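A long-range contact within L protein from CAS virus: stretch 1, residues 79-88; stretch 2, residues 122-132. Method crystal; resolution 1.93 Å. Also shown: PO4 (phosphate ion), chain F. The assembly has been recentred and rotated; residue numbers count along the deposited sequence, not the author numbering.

Stretch 1 79-88: HPTFQHIVPD
Stretch 2, residues 122-132: LKYSGVEDHLK

The strongest bonds between the two stretches come from one amide group. Gln83 NE2 donates one hydrogen to Lys123 O at 2.8 Å, nearly linear at 175°, and the other to Ser125 O at 3.0 Å and 161°. A primary amide suits the place because its two N-H bonds can serve two carbonyls at once, and here they tie a side chain to the main chain of a turn. Chi angles of 55° (p), -90° (m) and 43° bring the amide there.

Those carbonyls belong to a bend in stretch 2. Leu122 to Ser125 form a type I beta turn, closed by a weak bond from Ser125 N to Leu122 O (3.4 Å). Gly126, at phi/psi 90/-23, is the N-cap of the helix that begins at Val127; at these angles a CB would be jammed against the preceding carbonyl O, so glycine fits. Val127 N bonds Tyr124 O at 3.1 Å, and Leu131 N bonds Val127 O at 3.1 Å. Stretch 1 has no regular helix or strand. Its largely extended chain runs antiparallel in register to stretch 2: Phe82 CA lies 7.3 Å from Val127 CA, Gln83 CA 7.9 Å from Tyr124 CA, and Ile85 CA 7.2 Å from Lys123 CA.

A water bridges the far end, accepting from Val86 N and from Lys123 NZ, each at 3.1 Å. Lys123, in rotamer m, t, m, t, has the reach for this, while its NZ passes 3.7 Å from Ile85 CG2.

Ile85 (m, t) points toward stretch 2 and lays CD1 over one face of the Tyr124 ring, 3.8 Å from its centroid and 18° off the normal, a CH-pi contact. Its CG2 also lies 3.6 Å from Tyr124 CZ. Although the CA-to-CB bond of Tyr124 points away, its chi1 of -69° (m) swings the long side chain back, so that OH lies 3.5 Å from Pro87 CB, while chi2 of -90° sets the tilt of the ring.

At the helix, Phe82 (chi1 -64°, m; chi2 -72°) offers its edge to the face of His130: planes at 82°, centroids 5.4 Å apart, Phe82 CE1 to His130 CG 3.7 Å. The polarised C-H edge of phenylalanine complements an aromatic face. His130 (chi1 -81°, m; chi2 84°) is steadied by ND1 donating to Gly126 O at 3.0 Å and 175°. Apolar side chains of the helix also pack against Phe82: its CD1 is 4.0 Å from Val127 CG2 (chi1 t), and its CZ 4.3 Å from Leu131 CD2 (m, m). Outermost, Pro80 CG rests 4.0 Å from His130 CD2. In all, 471 Å² is buried.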

ATOM      1  N   HIS B  79       5.539  30.956  24.229  1.00 41.49           N
ATOM      2  CA  HIS B  79       6.066  31.701  23.094  1.00 36.13           C
ATOM      3  C   HIS B  79       4.971  32.583  22.505  1.00 36.62           C
ATOM      4  O   HIS B  79       3.782  32.285  22.677  1.00 40.63           O
ATOM      5  CB  HIS B  79       6.637  30.742  22.043  1.00 36.72           C
ATOM      6  CG  HIS B  79       5.603  29.923  21.335  1.00 41.75           C
ATOM      7  ND1 HIS B  79       4.869  30.409  20.274  1.00 38.48           N
ATOM      8  CD2 HIS B  79       5.192  28.645  21.523  1.00 33.70           C
ATOM      9  CE1 HIS B  79       4.042  29.471  19.848  1.00 43.12           C
ATOM     10  NE2 HIS B  79       4.223  28.388  20.585  1.00 40.29           N
ATOM     11  N   PRO B  80       5.317  33.674  21.825  1.00 29.53           N
ATOM     12  CA  PRO B  80       4.287  34.492  21.184  1.00 34.60           C
ATOM     13  C   PRO B  80       3.648  33.749  20.020  1.00 34.48           C
ATOM     14  O   PRO B  80       4.208  32.801  19.468  1.00 35.88           O
ATOM     15  CB  PRO B  80       5.062  35.714  20.693  1.00 37.26           C
ATOM     16  CG  PRO B  80       6.420  35.167  20.405  1.00 33.59           C
ATOM     17  CD  PRO B  80       6.670  34.161  21.501  1.00 41.05           C
ATOM     18  N   THR B  81       2.452  34.201  19.658  1.00 29.30           N
ATOM     19  CA  THR B  81       1.725  33.632  18.530  1.00 33.42           C
ATOM     20  C   THR B  81       2.428  34.021  17.234  1.00 28.70           C
ATOM     21  O   THR B  81       2.584  35.211  16.938  1.00 32.82           O
ATOM     22  CB  THR B  81       0.276  34.128  18.532  1.00 34.14           C
ATOM     23  OG1 THR B  81      -0.396  33.648  19.704  1.00 33.71           O
ATOM     24  CG2 THR B  81      -0.487  33.656  17.280  1.00 26.09           C
ATOM     25  N   PHE B  82       2.878  33.028  16.475  1.00 24.78           N
ATOM     26  CA  PHE B  82       3.475  33.290  15.178  1.00 22.81           C
ATOM     27  C   PHE B  82       2.419  33.229  14.083  1.00 26.81           C
ATOM     28  O   PHE B  82       1.267  32.849  14.304  1.00 24.84           O
ATOM     29  CB  PHE B  82       4.599  32.299  14.880  1.00 25.52           C
ATOM     30  CG  PHE B  82       5.761  32.409  15.818  1.00 27.75           C
ATOM     31  CD1 PHE B  82       6.623  33.489  15.739  1.00 34.94           C
ATOM     32  CD2 PHE B  82       5.991  31.443  16.778  1.00 28.51           C
ATOM     33  CE1 PHE B  82       7.699  33.602  16.607  1.00 36.34           C
ATOM     34  CE2 PHE B  82       7.059  31.553  17.653  1.00 36.19           C
ATOM     35  CZ  PHE B  82       7.916  32.637  17.563  1.00 32.94           C
ATOM     36  N   GLN B  83       2.831  33.616  12.882  1.00 23.09           N
ATOM     37  CA  GLN B  83       1.963  33.447  11.729  1.00 24.63           C
ATOM     38  C   GLN B  83       1.602  31.971  11.570  1.00 24.33           C
ATOM     39  O   GLN B  83       2.328  31.075  12.016  1.00 21.25           O
ATOM     40  CB  GLN B  83       2.645  33.966  10.468  1.00 20.45           C
ATOM     41  CG  GLN B  83       4.008  33.335  10.194  1.00 24.82           C
ATOM     42  CD  GLN B  83       5.162  34.109  10.831  1.00 30.46           C
ATOM     43  OE1 GLN B  83       5.079  34.543  11.980  1.00 21.82           O
ATOM     44  NE2 GLN B  83       6.243  34.286  10.077  1.00 23.97           N
ATOM     45  N   HIS B  84       0.458  31.726  10.949  1.00 24.75           N
ATOM     46  CA  HIS B  84       0.021  30.360  10.706  1.00 21.59           C
ATOM     47  C   HIS B  84       0.785  29.796   9.519  1.00 18.05           C
ATOM     48  O   HIS B  84       0.716  30.340   8.415  1.00 23.33           O
ATOM     49  CB  HIS B  84      -1.479  30.292  10.455  1.00 19.28           C
ATOM     50  CG  HIS B  84      -1.937  28.929  10.047  1.00 20.75           C
ATOM     51  ND1 HIS B  84      -1.982  27.871  10.932  1.00 21.74           N
ATOM     52  CD2 HIS B  84      -2.294  28.429   8.841  1.00 23.75           C
ATOM     53  CE1 HIS B  84      -2.389  26.788  10.294  1.00 27.83           C
ATOM     54  NE2 HIS B  84      -2.579  27.098   9.024  1.00 22.66           N
ATOM     55  N   ILE B  85       1.523  28.719   9.766  1.00 20.57           N
ATOM     56  CA  ILE B  85       2.283  27.990   8.760  1.00 22.29           C
ATOM     57  C   ILE B  85       2.074  26.508   9.038  1.00 20.39           C
ATOM     58  O   ILE B  85       2.067  26.089  10.199  1.00 20.69           O
ATOM     59  CB  ILE B  85       3.791  28.332   8.812  1.00 17.68           C
ATOM     60  CG1 ILE B  85       4.042  29.817   8.510  1.00 22.14           C
ATOM     61  CG2 ILE B  85       4.582  27.458   7.848  1.00 19.67           C
ATOM     62  CD1 ILE B  85       5.485  30.236   8.786  1.00 23.97           C
ATOM     63  N   VAL B  86       1.919  25.717   7.990  1.00 22.33           N
ATOM     64  CA  VAL B  86       1.931  24.261   8.090  1.00 18.35           C
ATOM     65  C   VAL B  86       3.091  23.741   7.260  1.00 17.87           C
ATOM     66  O   VAL B  86       3.006  23.667   6.029  1.00 22.56           O
ATOM     67  CB  VAL B  86       0.593  23.652   7.641  1.00 20.47           C
ATOM     68  CG1 VAL B  86       0.675  22.129   7.657  1.00 22.59           C
ATOM     69  CG2 VAL B  86      -0.532  24.145   8.538  1.00 19.32           C
ATOM     70  N   PRO B  87       4.203  23.376   7.886  1.00 20.29           N
ATOM     71  CA  PRO B  87       5.352  22.882   7.124  1.00 21.06           C
ATOM     72  C   PRO B  87       5.099  21.472   6.606  1.00 20.82           C
ATOM     73  O   PRO B  87       4.304  20.707   7.155  1.00 17.30           O
ATOM     74  CB  PRO B  87       6.486  22.889   8.148  1.00 19.67           C
ATOM     75  CG  PRO B  87       5.774  22.595   9.448  1.00 24.00           C
ATOM     76  CD  PRO B  87       4.434  23.312   9.343  1.00 19.17           C
ATOM     77  N   ASP B  88       5.806  21.132   5.530  1.00 20.11           N
ATOM     78  CA  ASP B  88       5.698  19.778   4.991  1.00 18.83           C
ATOM     79  C   ASP B  88       6.324  18.753   5.928  1.00 23.33           C
ATOM     80  O   ASP B  88       5.869  17.605   6.000  1.00 19.50           O
ATOM     81  CB  ASP B  88       6.367  19.712   3.625  1.00 20.05           C
ATOM     82  CG  ASP B  88       5.631  20.502   2.585  1.00 24.34           C
ATOM     83  OD1 ASP B  88       4.383  20.574   2.678  1.00 25.74           O
ATOM     84  OD2 ASP B  88       6.303  21.056   1.687  1.00 21.05           O
ATOM     85  N   LEU B 122       9.703  33.066   2.635  1.00 24.31           N
ATOM     86  CA  LEU B 122       9.182  34.323   3.162  1.00 22.25           C
ATOM     87  C   LEU B 122       8.075  34.114   4.190  1.00 27.21           C
ATOM     88  O   LEU B 122       7.824  35.016   4.996  1.00 22.64           O
ATOM     89  CB  LEU B 122       8.673  35.201   2.023  1.00 22.86           C
ATOM     90  CG  LEU B 122       9.737  36.006   1.264  1.00 31.83           C
ATOM     91  CD1 LEU B 122       9.120  36.693   0.054  1.00 26.95           C
ATOM     92  CD2 LEU B 122      10.407  37.033   2.185  1.00 32.88           C
ATOM     93  N   LYS B 123       7.405  32.957   4.179  1.00 21.18           N
ATOM     94  CA  LYS B 123       6.383  32.692   5.190  1.00 19.44           C
ATOM     95  C   LYS B 123       6.947  32.819   6.596  1.00 20.88           C
ATOM     96  O   LYS B 123       6.216  33.170   7.529  1.00 22.24           O
ATOM     97  CB  LYS B 123       5.795  31.285   5.027  1.00 23.46           C
ATOM     98  CG  LYS B 123       5.186  30.960   3.676  1.00 25.17           C
ATOM     99  CD  LYS B 123       4.390  29.636   3.763  1.00 22.31           C
ATOM    100  CE  LYS B 123       5.274  28.471   4.182  1.00 19.62           C
ATOM    101  NZ  LYS B 123       4.519  27.172   4.122  1.00 23.21           N
ATOM    102  N   TYR B 124       8.231  32.512   6.764  1.00 20.20           N
ATOM    103  CA  TYR B 124       8.850  32.324   8.066  1.00 20.23           C
ATOM    104  C   TYR B 124       9.496  33.596   8.628  1.00 23.06           C
ATOM    105  O   TYR B 124      10.252  33.505   9.600  1.00 29.18           O
ATOM    106  CB  TYR B 124       9.891  31.207   7.977  1.00 24.63           C
ATOM    107  CG  TYR B 124       9.288  29.831   7.766  1.00 22.38           C
ATOM    108  CD1 TYR B 124       8.951  29.034   8.850  1.00 22.15           C
ATOM    109  CD2 TYR B 124       9.051  29.335   6.484  1.00 23.49           C
ATOM    110  CE1 TYR B 124       8.394  27.781   8.668  1.00 25.96           C
ATOM    111  CE2 TYR B 124       8.483  28.080   6.296  1.00 22.27           C
ATOM    112  CZ  TYR B 124       8.164  27.308   7.392  1.00 23.66           C
ATOM    113  OH  TYR B 124       7.605  26.051   7.235  1.00 24.24           O
ATOM    114  N   SER B 125       9.207  34.763   8.058  1.00 24.94           N
ATOM    115  CA  SER B 125       9.826  36.008   8.512  1.00 31.38           C
ATOM    116  C   SER B 125       9.685  36.190  10.019  1.00 29.17           C
ATOM    117  O   SER B 125       8.582  36.102  10.572  1.00 27.85           O
ATOM    118  CB  SER B 125       9.205  37.199   7.785  1.00 29.68           C
ATOM    119  OG  SER B 125       9.521  37.163   6.404  1.00 38.07           O
ATOM    120  N   GLY B 126      10.817  36.432  10.685  1.00 28.98           N
ATOM    121  CA  GLY B 126      10.844  36.728  12.099  1.00 31.05           C
ATOM    122  C   GLY B 126      10.981  35.527  13.014  1.00 35.66           C
ATOM    123  O   GLY B 126      11.448  35.683  14.146  1.00 33.62           O
ATOM    124  N   VAL B 127      10.613  34.332  12.550  1.00 25.37           N
ATOM    125  CA  VAL B 127      10.557  33.167  13.429  1.00 29.60           C
ATOM    126  C   VAL B 127      11.949  32.789  13.922  1.00 27.42           C
ATOM    127  O   VAL B 127      12.153  32.520  15.115  1.00 28.94           O
ATOM    128  CB  VAL B 127       9.879  31.987  12.705  1.00 26.03           C
ATOM    129  CG1 VAL B 127       9.927  30.733  13.566  1.00 27.26           C
ATOM    130  CG2 VAL B 127       8.453  32.357  12.339  1.00 25.33           C
ATOM    131  N   GLU B 128      12.925  32.739  13.015  1.00 23.10           N
ATOM    132  CA  GLU B 128      14.259  32.306  13.413  1.00 27.49           C
ATOM    133  C   GLU B 128      14.825  33.211  14.502  1.00 26.53           C
ATOM    134  O   GLU B 128      15.404  32.730  15.480  1.00 26.86           O
ATOM    135  CB  GLU B 128      15.199  32.270  12.205  1.00 24.97           C
ATOM    136  CG  GLU B 128      16.533  31.603  12.519  1.00 30.94           C
ATOM    137  CD  GLU B 128      17.537  31.651  11.361  1.00 34.46           C
ATOM    138  OE1 GLU B 128      17.334  32.434  10.413  1.00 39.58           O
ATOM    139  OE2 GLU B 128      18.542  30.910  11.413  1.00 35.65           O
ATOM    140  N   ASP B 129      14.656  34.527  14.348  1.00 31.33           N
ATOM    141  CA  ASP B 129      15.142  35.467  15.355  1.00 32.47           C
ATOM    142  C   ASP B 129      14.571  35.158  16.727  1.00 27.04           C
ATOM    143  O   ASP B 129      15.297  35.183  17.726  1.00 29.38           O
ATOM    144  CB  ASP B 129      14.795  36.897  14.953  1.00 30.41           C
ATOM    145  CG  ASP B 129      15.641  37.397  13.801  1.00 48.54           C
ATOM    146  OD1 ASP B 129      16.743  36.844  13.591  1.00 47.96           O
ATOM    147  OD2 ASP B 129      15.205  38.343  13.109  1.00 53.40           O
ATOM    148  N   HIS B 130      13.271  34.863  16.800  1.00 28.35           N
ATOM    149  CA  HIS B 130      12.663  34.578  18.097  1.00 27.74           C
ATOM    150  C   HIS B 130      13.252  33.325  18.720  1.00 27.68           C
ATOM    151  O   HIS B 130      13.483  33.277  19.933  1.00 28.50           O
ATOM    152  CB  HIS B 130      11.147  34.448  17.959  1.00 28.99           C
ATOM    153  CG  HIS B 130      10.433  35.761  17.925  1.00 29.16           C
ATOM    154  ND1 HIS B 130      10.289  36.502  16.772  1.00 41.44           N
ATOM    155  CD2 HIS B 130       9.839  36.477  18.908  1.00 32.22           C
ATOM    156  CE1 HIS B 130       9.634  37.616  17.045  1.00 31.48           C
ATOM    157  NE2 HIS B 130       9.346  37.623  18.333  1.00 36.93           N
ATOM    158  N   LEU B 131      13.514  32.299  17.909  1.00 22.95           N
ATOM    159  CA  LEU B 131      14.026  31.054  18.462  1.00 25.52           C
ATOM    160  C   LEU B 131      15.495  31.184  18.844  1.00 26.49           C
ATOM    161  O   LEU B 131      15.916  30.676  19.887  1.00 23.26           O
ATOM    162  CB  LEU B 131      13.822  29.909  17.462  1.00 32.71           C
ATOM    163  CG  LEU B 131      12.437  29.240  17.450  1.00 28.79           C
ATOM    164  CD1 LEU B 131      12.062  28.812  18.840  1.00 28.03           C
ATOM    165  CD2 LEU B 131      11.378  30.151  16.915  1.00 35.96           C
ATOM    166  N   LYS B 132      16.298  31.844  18.011  1.00 23.01           N
ATOM    167  CA  LYS B 132      17.702  32.020  18.375  1.00 30.00           C
ATOM    168  C   LYS B 132      17.832  32.839  19.653  1.00 26.15           C
ATOM    169  O   LYS B 132      18.727  32.586  20.467  1.00 23.61           O
ATOM    170  CB  LYS B 132      18.471  32.684  17.232  1.00 30.65           C
ATOM    171  CG  LYS B 132      18.607  31.832  15.979  1.00 36.54           C
ATOM    172  CD  LYS B 132      19.266  32.613  14.848  1.00 35.02           C
ATOM    173  CE  LYS B 132      20.762  32.727  15.048  1.00 38.44           C
ATOM    174  NZ  LYS B 132      21.426  31.389  14.930  1.00 43.33           N
TER
HETATM  175  P   PO4 F 301      -2.047  28.241  14.525  1.00 30.14           P
HETATM  176  O1  PO4 F 301      -3.304  28.961  14.117  1.00 34.89           O
HETATM  177  O2  PO4 F 301      -0.963  28.500  13.503  1.00 28.12           O
HETATM  178  O3  PO4 F 301      -2.274  26.770  14.725  1.00 33.87           O
HETATM  179  O4  PO4 F 301      -1.602  28.798  15.854  1.00 46.75           O
HETATM  180  O   HOH W   1       1.656  27.151   5.279  1.00 15.00           O